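PDB 2C40: inosine-uridine preferring nucleoside hydrolase family protein from Bacillus anthracis, which belongs to the inosine-uridine preferring nucleoside hydrolase family and holds a calcium ion beside alpha-D-ribofuranose in a pocket of its alpha/beta fold. Local coordinates for residues D14-S17 with L18-L22; A37-L41 with E42-S46; T129-A132 with R133-E137; P139-E142 with N143-R147. All blocks are in the same frame, centred on the assembly; numbering follows the deposited sequence.

In the fold
All four contacts are local, each made within one turn or two of the chain, and they are spread over the alpha/beta fold. Contacts 1 and 2 touch, Leu15 CD1 lying 4.2 Å from Ala44 O, and both reach the pocket: Asp14 of contact 1 binds the calcium ion and Asp38 of contact 2 lies against alpha-D-ribofuranose. Contacts 3 and 4 form a second pair, with Leu135 CD2 packed 3.5 Å from Ile141 CG2 where helix 129-137 passes on toward strand 145-151. The centres of contacts 1 and 3 are about 23 Å apart, on opposite sides of the chain's centre. Contact 4 is remote from contact 2, about 27 Å between centres.

Contact 1: D14-S17 with L18-L22; sequences DLVS and LFLLL. With CA (calcium ion), chain C.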
ATOM      1  N   ASP A  14      -1.059   3.719  14.122  1.00 42.97           N
ATOM      2  CA  ASP A  14      -0.242   4.640  14.918  1.00 42.69           C
ATOM      3  C   ASP A  14      -0.238   6.021  14.296  1.00 42.22           C
ATOM      4  O   ASP A  14      -0.353   7.029  14.969  1.00 42.21           O
ATOM      5  CB  ASP A  14       1.222   4.163  14.987  1.00 41.40           C
ATOM      6  CG  ASP A  14       1.386   2.863  15.760  1.00 43.38           C
ATOM      7  OD1 ASP A  14       1.483   2.902  17.012  1.00 44.39           O
ATOM      8  OD2 ASP A  14       1.405   1.782  15.127  1.00 44.29           O
ATOM      9  N   LEU A  15      -0.049   6.054  12.994  1.00 41.42           N
ATOM     10  CA  LEU A  15       0.054   7.312  12.269  1.00 41.50           C
ATOM     11  C   LEU A  15      -1.308   7.989  12.132  1.00 41.20           C
ATOM     12  O   LEU A  15      -1.425   9.234  12.179  1.00 41.53           O
ATOM     13  CB  LEU A  15       0.650   7.075  10.884  1.00 40.18           C
ATOM     14  CG  LEU A  15       2.125   7.221  10.520  1.00 43.43           C
ATOM     15  CD1 LEU A  15       3.195   7.345  11.634  1.00 41.55           C
ATOM     16  CD2 LEU A  15       2.508   6.136   9.468  1.00 43.06           C
ATOM     17  N   VAL A  16      -2.326   7.187  11.933  1.00 40.53           N
ATOM     18  CA  VAL A  16      -3.688   7.700  11.953  1.00 41.01           C
ATOM     19  C   VAL A  16      -4.035   8.267  13.342  1.00 40.89           C
ATOM     20  O   VAL A  16      -4.771   9.254  13.464  1.00 40.15           O
ATOM     21  CB  VAL A  16      -4.683   6.621  11.509  1.00 40.11           C
ATOM     22  CG1 VAL A  16      -6.074   7.022  11.892  1.00 41.35           C
ATOM     23  CG2 VAL A  16      -4.547   6.385   9.989  1.00 38.20           C
ATOM     24  N   SER A  17      -3.495   7.629  14.383  1.00 41.49           N
ATOM     25  CA  SER A  17      -3.757   8.031  15.758  1.00 41.32           C
ATOM     26  C   SER A  17      -3.123   9.389  15.994  1.00 42.03           C
ATOM     27  O   SER A  17      -3.745  10.259  16.565  1.00 42.44           O
ATOM     28  CB  SER A  17      -3.164   7.021  16.761  1.00 42.32           C
ATOM     29  OG  SER A  17      -3.873   5.791  16.850  1.00 39.96           O
ATOM     30  N   LEU A  18      -1.877   9.573  15.551  1.00 41.72           N
ATOM     31  CA  LEU A  18      -1.235  10.864  15.628  1.00 41.36           C
ATOM     32  C   LEU A  18      -2.085  11.955  14.991  1.00 41.82           C
ATOM     33  O   LEU A  18      -2.369  12.992  15.604  1.00 41.26           O
ATOM     34  CB  LEU A  18       0.135  10.816  14.959  1.00 41.58           C
ATOM     35  CG  LEU A  18       0.900  12.133  14.932  1.00 40.91           C
ATOM     36  CD1 LEU A  18       1.249  12.580  16.316  1.00 38.52           C
ATOM     37  CD2 LEU A  18       2.146  11.987  14.083  1.00 41.34           C
ATOM     38  N   PHE A  19      -2.523  11.711  13.762  1.00 41.97           N
ATOM     39  CA  PHE A  19      -3.368  12.672  13.052  1.00 42.18           C
ATOM     40  C   PHE A  19      -4.641  12.994  13.835  1.00 42.02           C
ATOM     41  O   PHE A  19      -5.010  14.158  13.946  1.00 42.27           O
ATOM     42  CB  PHE A  19      -3.643  12.207  11.622  1.00 41.67           C
ATOM     43  CG  PHE A  19      -4.826  12.827  11.011  1.00 43.11           C
ATOM     44  CD1 PHE A  19      -4.779  14.125  10.556  1.00 43.94           C
ATOM     45  CD2 PHE A  19      -6.028  12.102  10.876  1.00 43.36           C
ATOM     46  CE1 PHE A  19      -5.907  14.704   9.952  1.00 42.43           C
ATOM     47  CE2 PHE A  19      -7.132  12.674  10.292  1.00 42.39           C
ATOM     48  CZ  PHE A  19      -7.078  13.986   9.838  1.00 42.49           C
ATOM     49  N   LEU A  20      -5.294  11.993  14.417  1.00 42.03           N
ATOM     50  CA  LEU A  20      -6.525  12.270  15.168  1.00 42.03           C
ATOM     51  C   LEU A  20      -6.258  12.937  16.531  1.00 42.04           C
ATOM     52  O   LEU A  20      -7.010  13.808  16.917  1.00 42.28           O
ATOM     53  CB  LEU A  20      -7.314  10.999  15.366  1.00 42.60           C
ATOM     54  CG  LEU A  20      -7.789  10.280  14.103  1.00 40.61           C
ATOM     55  CD1 LEU A  20      -8.220   8.928  14.470  1.00 40.25           C
ATOM     56  CD2 LEU A  20      -8.910  11.020  13.442  1.00 41.59           C
ATOM     57  N   LEU A  21      -5.201  12.553  17.256  1.00 42.25           N
ATOM     58  CA  LEU A  21      -4.874  13.204  18.536  1.00 42.99           C
ATOM     59  C   LEU A  21      -4.786  14.717  18.340  1.00 42.57           C
ATOM     60  O   LEU A  21      -5.193  15.536  19.190  1.00 42.74           O
ATOM     61  CB  LEU A  21      -3.517  12.702  19.112  1.00 43.95           C
ATOM     62  CG  LEU A  21      -3.500  11.260  19.644  1.00 44.73           C
ATOM     63  CD1 LEU A  21      -2.125  10.679  19.564  1.00 44.67           C
ATOM     64  CD2 LEU A  21      -4.092  11.155  21.097  1.00 46.02           C
ATOM     65  N   LEU A  22      -4.240  15.067  17.188  1.00 42.23           N
ATOM     66  CA  LEU A  22      -3.949  16.431  16.854  1.00 42.41           C
ATOM     67  C   LEU A  22      -5.233  17.295  16.621  1.00 42.64           C
ATOM     68  O   LEU A  22      -5.183  18.511  16.663  1.00 41.77           O
ATOM     69  CB  LEU A  22      -2.996  16.453  15.636  1.00 41.84           C
ATOM     70  CG  LEU A  22      -1.542  16.015  15.861  1.00 41.02           C
ATOM     71  CD1 LEU A  22      -0.851  15.830  14.547  1.00 42.61           C
ATOM     72  CD2 LEU A  22      -0.781  17.037  16.731  1.00 42.10           C
TER
HETATM   73 CA    CA C1311       1.238   0.093  16.833  1.00 31.23          CA
HETATM   74  O   HOH W   1       2.462  -2.011  17.259  1.00 26.66           O
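At Val16 a chi1 of 164° swings CG1 away from the backbone N and beside the carbonyl carbon, whereas Leu20 turns CG back beside its own N (chi1 -61°); the two side chains then lie alongside each other, pointing the same way, with Val16 CG1 3.9 Å from Leu20 CD1. They sit one turn apart on helix 12-21, the helix of the beta-alpha-beta unit between strands 2-8 and 27-34. Both rest on Val248 of helix 246-255, while Leu18 faces the sheet and helix 41-55. Four i to i+4 backbone bonds run through the turn, from Leu18 N to Asp14 O at one end to Leu21 N to Ser17 O, 2.8 Å, at the other. Leu21 CG also approaches Ser17 O, at 3.2 Å. Ser17 OG folds back to Asp13 O, so this buried hydroxyl is satisfied by its own helix. Phe19 points to another side and meets Phe55 and Phe223 edge-to-face. At the start of the segment Asp14 reaches the metal site, shared with Asp9, Thr125 and Asp247. Its carboxylate grips the calcium ion unevenly with both oxygens, OD2 at 2.4 Å and OD1 at 2.8 Å.

Contact 2: A37-L41 with E42-S46; sequences ADCYL and EPAMS. With RIB (alpha-D-ribofuranose), chain D.
This is a local contact at the start of a helix, where the loop after strand 27-34 leaves the ribose pocket and winds into helix 41-55. Tyr40 is the N-cap residue, and the first turn closes with the bond from Met45 N to Leu41 O, 2.9 Å long and fairly straight at 163°. The side chains of the same two residues cross at a slant: Leu41 CD1 and Met45 CE touch at 3.3 Å, so short that the exact placing of these methyls is doubtful. Met45 bends at chi2 (-67°), which turns its end toward the tip of the leucine. Before the cap, Cys39 places SG between its backbone N and carbonyl carbon (chi1 76°), and the sulfur touches Ala44 CB at 3.4 Å; Val34 of the neighbouring strand packs on both. Pro43 CG and CD pack against the cap residue, CG 3.4 Å from Tyr40 O. The phenol ring of Tyr40 leads off to a cation-pi contact with Arg78. One residue along, Glu42 O accepts from both Ser46 N and Ser46 OG. At the other end Asp38 OD1 lies 3.0 Å from C1 of alpha-D-ribofuranose, and Asp38 N hydrogen-bonds Asp9 OD1. Loops at the C-terminal ends of parallel strands are the usual place for the binding site of such an alpha/beta fold.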
ATOM      1  N   ALA A  37       9.465  -0.630  15.852  1.00 43.32           N
ATOM      2  CA  ALA A  37       8.976  -1.967  16.147  1.00 43.08           C
ATOM      3  C   ALA A  37       8.165  -2.434  14.928  1.00 43.08           C
ATOM      4  O   ALA A  37       8.704  -3.148  14.079  1.00 43.29           O
ATOM      5  CB  ALA A  37       8.174  -1.981  17.431  1.00 42.82           C
ATOM      6  N   ASP A  38       6.911  -2.010  14.801  1.00 43.05           N
ATOM      7  CA  ASP A  38       6.126  -2.342  13.601  1.00 43.80           C
ATOM      8  C   ASP A  38       6.351  -1.337  12.466  1.00 43.40           C
ATOM      9  O   ASP A  38       5.429  -0.962  11.749  1.00 44.30           O
ATOM     10  CB  ASP A  38       4.669  -2.415  13.966  1.00 44.66           C
ATOM     11  CG  ASP A  38       3.848  -3.125  12.951  1.00 46.15           C
ATOM     12  OD1 ASP A  38       2.635  -2.914  13.025  1.00 50.87           O
ATOM     13  OD2 ASP A  38       4.390  -3.839  12.087  1.00 50.43           O
ATOM     14  N   CYS A  39       7.579  -0.871  12.353  1.00 43.17           N
ATOM     15  CA  CYS A  39       7.950   0.116  11.361  1.00 43.49           C
ATOM     16  C   CYS A  39       9.463   0.145  11.224  1.00 42.81           C
ATOM     17  O   CYS A  39      10.176  -0.314  12.093  1.00 41.34           O
ATOM     18  CB  CYS A  39       7.445   1.526  11.717  1.00 44.59           C
ATOM     19  SG  CYS A  39       8.344   2.448  13.020  1.00 43.04           S
ATOM     20  N   TYR A  40       9.908   0.659  10.087  1.00 41.98           N
ATOM     21  CA  TYR A  40      11.250   1.146   9.915  1.00 41.66           C
ATOM     22  C   TYR A  40      11.294   2.595  10.400  1.00 41.99           C
ATOM     23  O   TYR A  40      10.381   3.355  10.183  1.00 42.44           O
ATOM     24  CB  TYR A  40      11.668   1.013   8.450  1.00 42.09           C
ATOM     25  CG  TYR A  40      11.947  -0.427   8.047  1.00 41.70           C
ATOM     26  CD1 TYR A  40      10.916  -1.296   7.652  1.00 41.91           C
ATOM     27  CD2 TYR A  40      13.230  -0.934   8.113  1.00 42.47           C
ATOM     28  CE1 TYR A  40      11.186  -2.625   7.313  1.00 42.67           C
ATOM     29  CE2 TYR A  40      13.508  -2.250   7.747  1.00 42.99           C
ATOM     30  CZ  TYR A  40      12.484  -3.081   7.344  1.00 42.42           C
ATOM     31  OH  TYR A  40      12.807  -4.366   6.999  1.00 43.88           O
ATOM     32  N   LEU A  41      12.367   2.965  11.081  1.00 42.72           N
ATOM     33  CA  LEU A  41      12.424   4.252  11.781  1.00 42.76           C
ATOM     34  C   LEU A  41      12.311   5.478  10.872  1.00 42.10           C
ATOM     35  O   LEU A  41      11.630   6.450  11.197  1.00 40.68           O
ATOM     36  CB  LEU A  41      13.718   4.342  12.588  1.00 42.98           C
ATOM     37  CG  LEU A  41      13.874   5.538  13.542  1.00 43.60           C
ATOM     38  CD1 LEU A  41      12.806   5.577  14.664  1.00 44.48           C
ATOM     39  CD2 LEU A  41      15.306   5.453  14.088  1.00 43.52           C
ATOM     40  N   GLU A  42      13.022   5.459   9.761  1.00 41.97           N
ATOM     41  CA  GLU A  42      13.057   6.637   8.886  1.00 42.37           C
ATOM     42  C   GLU A  42      11.713   7.070   8.297  1.00 40.94           C
ATOM     43  O   GLU A  42      11.310   8.200   8.506  1.00 40.00           O
ATOM     44  CB  GLU A  42      14.124   6.488   7.814  1.00 43.05           C
ATOM     45  CG  GLU A  42      15.536   6.516   8.439  1.00 48.07           C
ATOM     46  CD  GLU A  42      15.811   7.826   9.252  1.00 53.63           C
ATOM     47  OE1 GLU A  42      15.824   8.913   8.624  1.00 57.21           O
ATOM     48  OE2 GLU A  42      15.980   7.770  10.518  1.00 57.67           O
ATOM     49  N   PRO A  43      10.985   6.169   7.586  1.00 40.71           N
ATOM     50  CA  PRO A  43       9.649   6.588   7.107  1.00 40.12           C
ATOM     51  C   PRO A  43       8.646   6.954   8.189  1.00 40.02           C
ATOM     52  O   PRO A  43       7.771   7.769   7.940  1.00 40.90           O
ATOM     53  CB  PRO A  43       9.164   5.359   6.302  1.00 39.59           C
ATOM     54  CG  PRO A  43       9.875   4.242   6.912  1.00 39.40           C
ATOM     55  CD  PRO A  43      11.276   4.804   7.138  1.00 40.11           C
ATOM     56  N   ALA A  44       8.729   6.335   9.364  1.00 40.68           N
ATOM     57  CA  ALA A  44       7.822   6.623  10.462  1.00 40.74           C
ATOM     58  C   ALA A  44       8.102   8.020  11.089  1.00 41.63           C
ATOM     59  O   ALA A  44       7.158   8.773  11.478  1.00 41.06           O
ATOM     60  CB  ALA A  44       7.958   5.526  11.539  1.00 41.03           C
ATOM     61  N   MET A  45       9.394   8.323  11.245  1.00 41.29           N
ATOM     62  CA  MET A  45       9.821   9.648  11.683  1.00 41.65           C
ATOM     63  C   MET A  45       9.328  10.673  10.714  1.00 41.65           C
ATOM     64  O   MET A  45       8.652  11.597  11.128  1.00 41.57           O
ATOM     65  CB  MET A  45      11.343   9.737  11.752  1.00 42.32           C
ATOM     66  CG  MET A  45      11.884   9.105  12.942  1.00 43.31           C
ATOM     67  SD  MET A  45      11.408   9.991  14.453  1.00 48.38           S
ATOM     68  CE  MET A  45      11.719   8.610  15.424  1.00 50.81           C
ATOM     69  N   SER A  46       9.644  10.500   9.411  1.00 41.86           N
ATOM     70  CA  SER A  46       9.216  11.505   8.411  1.00 41.86           C
ATOM     71  C   SER A  46       7.716  11.648   8.419  1.00 41.13           C
ATOM     72  O   SER A  46       7.224  12.757   8.454  1.00 41.52           O
ATOM     73  CB  SER A  46       9.574  11.173   6.966  1.00 42.01           C
ATOM     74  OG  SER A  46      10.871  10.693   6.842  1.00 47.71           O
TER
HETATM   75  O5  RIB D1312      -0.664  -6.303  18.309  1.00 44.29           O
HETATM   76  C5  RIB D1312      -1.346  -5.166  17.708  1.00 48.59           C
HETATM   77  C4  RIB D1312      -0.286  -4.134  17.315  1.00 50.48           C
HETATM   78  O4  RIB D1312       0.501  -4.730  16.263  1.00 52.51           O
HETATM   79  C3  RIB D1312      -0.750  -2.743  16.838  1.00 50.30           C
HETATM   80  O3  RIB D1312      -0.397  -1.759  17.865  1.00 42.52           O
HETATM   81  C2  RIB D1312      -0.118  -2.538  15.390  1.00 51.77           C
HETATM   82  O2  RIB D1312       0.604  -1.294  14.957  1.00 45.22           O
HETATM   83  C1  RIB D1312       0.800  -3.775  15.213  1.00 51.66           C

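Contact 3: T129-A132 with R133-E137; sequences TDLA and RALYE
Helix 129-137 is the connecting helix of a beta-alpha-beta unit between strands 120-124 and 145-151, and this contact spans its length. Leu131 packs on Leu122 and Phe124 of strand 120-124; Leu135, one turn on, meets it at an angle and touches Ile141 in the turn that follows. A chi1 of -68° sets Leu135 CG beside its own backbone N and carries CD1 to Leu131 CG, 3.7 Å away. Leu135 CG lies 3.1 Å from Leu131 O. The backbone bonds are regular, Arg133 N to Thr129 O at 3.0 Å and Tyr136 N to Ala132 O at 2.9 Å being the outer two of four. Asp130 and Arg133 form a polar cluster: Asp130 OD1 stands 4.3 Å from Arg133 NH2, too far for a salt bridge, and Ser67 OG binds both atoms, while Ser65 OG adds a second bond to the aspartate. Arg133 bends at chi2 and chi3 on its way there. Leu131 on the strand before it, and Ala132 and Ala134 on helices 178-186 and 105-115, fit helix 129-137 into the helical layer over the parallel sheet, as the crossover helix of a beta-alpha-beta unit.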
ATOM      1  N   THR A 129       9.250  -0.553  25.466  1.00 43.02           N
ATOM      2  CA  THR A 129      10.667  -0.509  25.854  1.00 42.58           C
ATOM      3  C   THR A 129      11.259   0.892  26.067  1.00 42.58           C
ATOM      4  O   THR A 129      12.092   1.052  26.969  1.00 40.73           O
ATOM      5  CB  THR A 129      11.592  -1.513  25.088  1.00 43.90           C
ATOM      6  OG1 THR A 129      12.849  -0.921  24.668  1.00 45.68           O
ATOM      7  CG2 THR A 129      10.912  -2.245  24.032  1.00 40.69           C
ATOM      8  N   ASP A 130      10.767   1.918  25.353  1.00 42.09           N
ATOM      9  CA  ASP A 130      11.231   3.303  25.667  1.00 42.69           C
ATOM     10  C   ASP A 130      10.823   3.729  27.097  1.00 42.32           C
ATOM     11  O   ASP A 130      11.556   4.482  27.780  1.00 42.82           O
ATOM     12  CB  ASP A 130      10.707   4.357  24.667  1.00 42.39           C
ATOM     13  CG  ASP A 130      11.370   4.283  23.281  1.00 44.35           C
ATOM     14  OD1 ASP A 130      12.552   3.897  23.157  1.00 42.10           O
ATOM     15  OD2 ASP A 130      10.680   4.654  22.294  1.00 47.16           O
ATOM     16  N   LEU A 131       9.649   3.282  27.546  1.00 41.50           N
ATOM     17  CA  LEU A 131       9.219   3.543  28.917  1.00 41.36           C
ATOM     18  C   LEU A 131       9.946   2.703  29.987  1.00 41.27           C
ATOM     19  O   LEU A 131      10.280   3.199  31.059  1.00 42.61           O
ATOM     20  CB  LEU A 131       7.695   3.394  29.043  1.00 40.55           C
ATOM     21  CG  LEU A 131       7.049   3.565  30.431  1.00 40.76           C
ATOM     22  CD1 LEU A 131       7.252   4.951  31.018  1.00 40.18           C
ATOM     23  CD2 LEU A 131       5.570   3.233  30.383  1.00 38.29           C
ATOM     24  N   ALA A 132      10.120   1.421  29.750  1.00 41.66           N
ATOM     25  CA  ALA A 132      10.876   0.560  30.664  1.00 41.92           C
ATOM     26  C   ALA A 132      12.208   1.180  30.948  1.00 41.86           C
ATOM     27  O   ALA A 132      12.673   1.277  32.099  1.00 42.71           O
ATOM     28  CB  ALA A 132      11.064  -0.834  30.005  1.00 41.32           C
ATOM     29  N   ARG A 133      12.820   1.615  29.865  1.00 42.04           N
ATOM     30  CA  ARG A 133      14.142   2.206  29.880  1.00 42.90           C
ATOM     31  C   ARG A 133      14.195   3.548  30.612  1.00 41.28           C
ATOM     32  O   ARG A 133      15.084   3.756  31.383  1.00 40.96           O
ATOM     33  CB  ARG A 133      14.613   2.326  28.440  1.00 43.37           C
ATOM     34  CG  ARG A 133      16.063   2.526  28.301  1.00 47.49           C
ATOM     35  CD  ARG A 133      16.670   1.552  27.234  1.00 47.39           C
ATOM     36  NE  ARG A 133      16.337   1.982  25.905  1.00 46.20           N
ATOM     37  CZ  ARG A 133      17.175   2.583  25.063  1.00 44.79           C
ATOM     38  NH1 ARG A 133      18.460   2.803  25.364  1.00 42.09           N
ATOM     39  NH2 ARG A 133      16.721   2.925  23.866  1.00 41.64           N
ATOM     40  N   ALA A 134      13.229   4.417  30.346  1.00 40.90           N
ATOM     41  CA  ALA A 134      12.988   5.669  31.068  1.00 41.17           C
ATOM     42  C   ALA A 134      12.894   5.443  32.569  1.00 41.03           C
ATOM     43  O   ALA A 134      13.555   6.111  33.358  1.00 40.77           O
ATOM     44  CB  ALA A 134      11.658   6.328  30.563  1.00 41.14           C
ATOM     45  N   LEU A 135      12.107   4.447  32.935  1.00 41.76           N
ATOM     46  CA  LEU A 135      11.897   4.079  34.334  1.00 42.17           C
ATOM     47  C   LEU A 135      13.138   3.516  34.999  1.00 42.90           C
ATOM     48  O   LEU A 135      13.458   3.840  36.151  1.00 42.41           O
ATOM     49  CB  LEU A 135      10.774   3.062  34.407  1.00 42.08           C
ATOM     50  CG  LEU A 135       9.399   3.645  34.042  1.00 42.28           C
ATOM     51  CD1 LEU A 135       8.472   2.510  33.716  1.00 43.05           C
ATOM     52  CD2 LEU A 135       8.842   4.500  35.211  1.00 44.07           C
ATOM     53  N   TYR A 136      13.870   2.704  34.260  1.00 44.19           N
ATOM     54  CA  TYR A 136      15.105   2.135  34.796  1.00 44.85           C
ATOM     55  C   TYR A 136      16.115   3.246  35.157  1.00 44.29           C
ATOM     56  O   TYR A 136      16.689   3.240  36.225  1.00 43.33           O
ATOM     57  CB  TYR A 136      15.680   1.093  33.847  1.00 45.83           C
ATOM     58  CG  TYR A 136      16.996   0.627  34.341  1.00 49.37           C
ATOM     59  CD1 TYR A 136      18.187   1.036  33.697  1.00 50.51           C
ATOM     60  CD2 TYR A 136      17.095  -0.144  35.508  1.00 50.93           C
ATOM     61  CE1 TYR A 136      19.428   0.645  34.171  1.00 51.11           C
ATOM     62  CE2 TYR A 136      18.365  -0.544  35.988  1.00 51.32           C
ATOM     63  CZ  TYR A 136      19.520  -0.144  35.304  1.00 50.22           C
ATOM     64  OH  TYR A 136      20.798  -0.487  35.753  1.00 53.72           O
ATOM     65  N   GLU A 137      16.261   4.229  34.282  1.00 44.36           N
ATOM     66  CA  GLU A 137      17.228   5.303  34.490  1.00 44.37           C
ATOM     67  C   GLU A 137      16.757   6.407  35.427  1.00 43.64           C
ATOM     68  O   GLU A 137      17.544   6.967  36.195  1.00 43.28           O
ATOM     69  CB  GLU A 137      17.592   5.917  33.158  1.00 45.44           C
ATOM     70  CG  GLU A 137      18.282   4.920  32.285  1.00 47.75           C
ATOM     71  CD  GLU A 137      18.650   5.450  30.927  1.00 50.56           C
ATOM     72  OE1 GLU A 137      18.888   6.676  30.813  1.00 53.92           O
ATOM     73  OE2 GLU A 137      18.746   4.618  29.986  1.00 53.14           O
TER

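Contact 4: P139-E142 with N143-R147; sequences PIIE and NKIKR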
ATOM      1  N   PRO A 139      13.507   6.565  37.728  1.00 42.51           N
ATOM      2  CA  PRO A 139      12.200   6.187  38.291  1.00 42.69           C
ATOM      3  C   PRO A 139      11.361   7.326  38.947  1.00 42.74           C
ATOM      4  O   PRO A 139      10.131   7.150  39.143  1.00 42.55           O
ATOM      5  CB  PRO A 139      12.547   5.128  39.341  1.00 43.29           C
ATOM      6  CG  PRO A 139      14.006   5.267  39.609  1.00 43.15           C
ATOM      7  CD  PRO A 139      14.638   5.922  38.414  1.00 42.69           C
ATOM      8  N   ILE A 140      11.996   8.462  39.265  1.00 42.08           N
ATOM      9  CA  ILE A 140      11.281   9.673  39.727  1.00 42.23           C
ATOM     10  C   ILE A 140      10.083  10.023  38.822  1.00 42.39           C
ATOM     11  O   ILE A 140       9.101  10.611  39.247  1.00 42.64           O
ATOM     12  CB  ILE A 140      12.248  10.908  39.763  1.00 42.27           C
ATOM     13  CG1 ILE A 140      11.598  12.099  40.454  1.00 42.34           C
ATOM     14  CG2 ILE A 140      12.791  11.247  38.326  1.00 41.61           C
ATOM     15  CD1 ILE A 140      12.469  13.301  40.536  1.00 41.47           C
ATOM     16  N   ILE A 141      10.189   9.634  37.573  1.00 42.41           N
ATOM     17  CA  ILE A 141       9.188   9.875  36.555  1.00 43.54           C
ATOM     18  C   ILE A 141       7.782   9.293  36.883  1.00 43.65           C
ATOM     19  O   ILE A 141       6.749   9.828  36.456  1.00 43.25           O
ATOM     20  CB  ILE A 141       9.764   9.303  35.238  1.00 43.88           C
ATOM     21  CG1 ILE A 141       9.888  10.386  34.202  1.00 45.54           C
ATOM     22  CG2 ILE A 141       9.154   7.967  34.805  1.00 45.07           C
ATOM     23  CD1 ILE A 141      11.234  10.978  34.231  1.00 45.68           C
ATOM     24  N   GLU A 142       7.736   8.243  37.695  1.00 43.69           N
ATOM     25  CA  GLU A 142       6.456   7.800  38.258  1.00 44.65           C
ATOM     26  C   GLU A 142       5.653   8.974  38.833  1.00 44.37           C
ATOM     27  O   GLU A 142       4.444   9.019  38.689  1.00 45.26           O
ATOM     28  CB  GLU A 142       6.675   6.801  39.386  1.00 45.33           C
ATOM     29  CG  GLU A 142       7.194   5.472  38.886  1.00 47.80           C
ATOM     30  CD  GLU A 142       7.405   4.483  40.019  1.00 49.30           C
ATOM     31  OE1 GLU A 142       7.373   4.885  41.208  1.00 48.36           O
ATOM     32  OE2 GLU A 142       7.612   3.295  39.698  1.00 51.95           O
ATOM     33  N   ASN A 143       6.343   9.920  39.467  1.00 43.80           N
ATOM     34  CA  ASN A 143       5.720  11.106  40.047  1.00 43.94           C
ATOM     35  C   ASN A 143       5.058  12.018  39.039  1.00 43.74           C
ATOM     36  O   ASN A 143       4.180  12.789  39.413  1.00 43.63           O
ATOM     37  CB  ASN A 143       6.754  11.965  40.779  1.00 43.37           C
ATOM     38  CG  ASN A 143       7.420  11.235  41.918  1.00 45.42           C
ATOM     39  OD1 ASN A 143       6.955  10.167  42.326  1.00 48.34           O
ATOM     40  ND2 ASN A 143       8.508  11.812  42.456  1.00 44.04           N
ATOM     41  N   LYS A 144       5.492  11.975  37.782  1.00 43.65           N
ATOM     42  CA  LYS A 144       4.906  12.818  36.736  1.00 43.19           C
ATOM     43  C   LYS A 144       3.944  12.091  35.782  1.00 42.98           C
ATOM     44  O   LYS A 144       3.449  12.688  34.814  1.00 42.71           O
ATOM     45  CB  LYS A 144       6.016  13.500  35.939  1.00 43.79           C
ATOM     46  CG  LYS A 144       6.899  14.415  36.782  1.00 45.07           C
ATOM     47  CD  LYS A 144       6.165  15.554  37.493  1.00 46.55           C
ATOM     48  CE  LYS A 144       5.823  16.680  36.549  1.00 49.04           C
ATOM     49  NZ  LYS A 144       6.988  17.594  36.329  1.00 49.62           N
ATOM     50  N   ILE A 145       3.696  10.808  36.034  1.00 42.83           N
ATOM     51  CA  ILE A 145       2.806   9.997  35.200  1.00 42.23           C
ATOM     52  C   ILE A 145       1.416   9.919  35.803  1.00 42.53           C
ATOM     53  O   ILE A 145       1.211   9.294  36.836  1.00 41.78           O
ATOM     54  CB  ILE A 145       3.375   8.551  35.004  1.00 42.11           C
ATOM     55  CG1 ILE A 145       4.579   8.601  34.068  1.00 41.00           C
ATOM     56  CG2 ILE A 145       2.351   7.622  34.383  1.00 42.75           C
ATOM     57  CD1 ILE A 145       5.559   7.470  34.267  1.00 42.22           C
ATOM     58  N   LYS A 146       0.451  10.549  35.135  1.00 43.08           N
ATOM     59  CA  LYS A 146      -0.953  10.508  35.533  1.00 42.97           C
ATOM     60  C   LYS A 146      -1.432   9.091  35.373  1.00 43.03           C
ATOM     61  O   LYS A 146      -1.970   8.485  36.277  1.00 42.80           O
ATOM     62  CB  LYS A 146      -1.787  11.426  34.627  1.00 43.37           C
ATOM     63  CG  LYS A 146      -3.268  11.551  35.072  1.00 44.39           C
ATOM     64  CD  LYS A 146      -3.651  12.982  35.260  1.00 47.80           C
ATOM     65  N   ARG A 147      -1.190   8.539  34.200  1.00 43.94           N
ATOM     66  CA  ARG A 147      -1.439   7.131  33.959  1.00 44.53           C
ATOM     67  C   ARG A 147      -0.820   6.764  32.614  1.00 43.07           C
ATOM     68  O   ARG A 147      -0.418   7.640  31.827  1.00 41.62           O
ATOM     69  CB  ARG A 147      -2.956   6.835  33.972  1.00 44.43           C
ATOM     70  CG  ARG A 147      -3.673   7.553  32.863  1.00 46.94           C
ATOM     71  CD  ARG A 147      -5.178   7.529  32.951  1.00 48.96           C
ATOM     72  NE  ARG A 147      -5.770   8.842  33.225  1.00 55.38           N
ATOM     73  CZ  ARG A 147      -6.017   9.836  32.343  1.00 56.32           C
ATOM     74  NH1 ARG A 147      -5.696   9.758  31.039  1.00 56.41           N
ATOM     75  NH2 ARG A 147      -6.622  10.948  32.800  1.00 55.59           N
TER
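Ile145 reaches back from the start of strand 145-151 over the turn that precedes it. Its CB stands 3.9 Å from Glu142 O; CG1, set beside the backbone N (chi1 -72°), comes to 3.5 Å from Ile141 O; and at the tip CD1 lies 3.4 Å from Ile141 O and 3.7 Å from Ile141 CG2, the two isoleucines crossing at a slant. Leu113 of helix 105-115 touches both side chains, so this apolar pair faces the interior. The turn beneath is 3-10, with i to i+3 bonds: Asn143 N to Ile140 O at 2.9 Å, then Lys144 N to Ile141 O at 2.8 Å. Each donor sits above the plane of its carbonyl, and the last bond, Ile145 N to Glu142 O, is the longest at 3.3 Å and 70° out of plane. On the outer side the side chains of Asn143 and Ile140 cross at about a right angle, Asn143 ND2 3.7 Å from Ile140 CG1. Two charged ends are held by main chain nearby: Glu142 OE2 by Asn188 N, and Lys144 NZ by the carbonyls of Leu113 and Thr116. A short 3-10 turn delivering the chain from a helix into the next parallel strand completes the beta-alpha-beta crossover here.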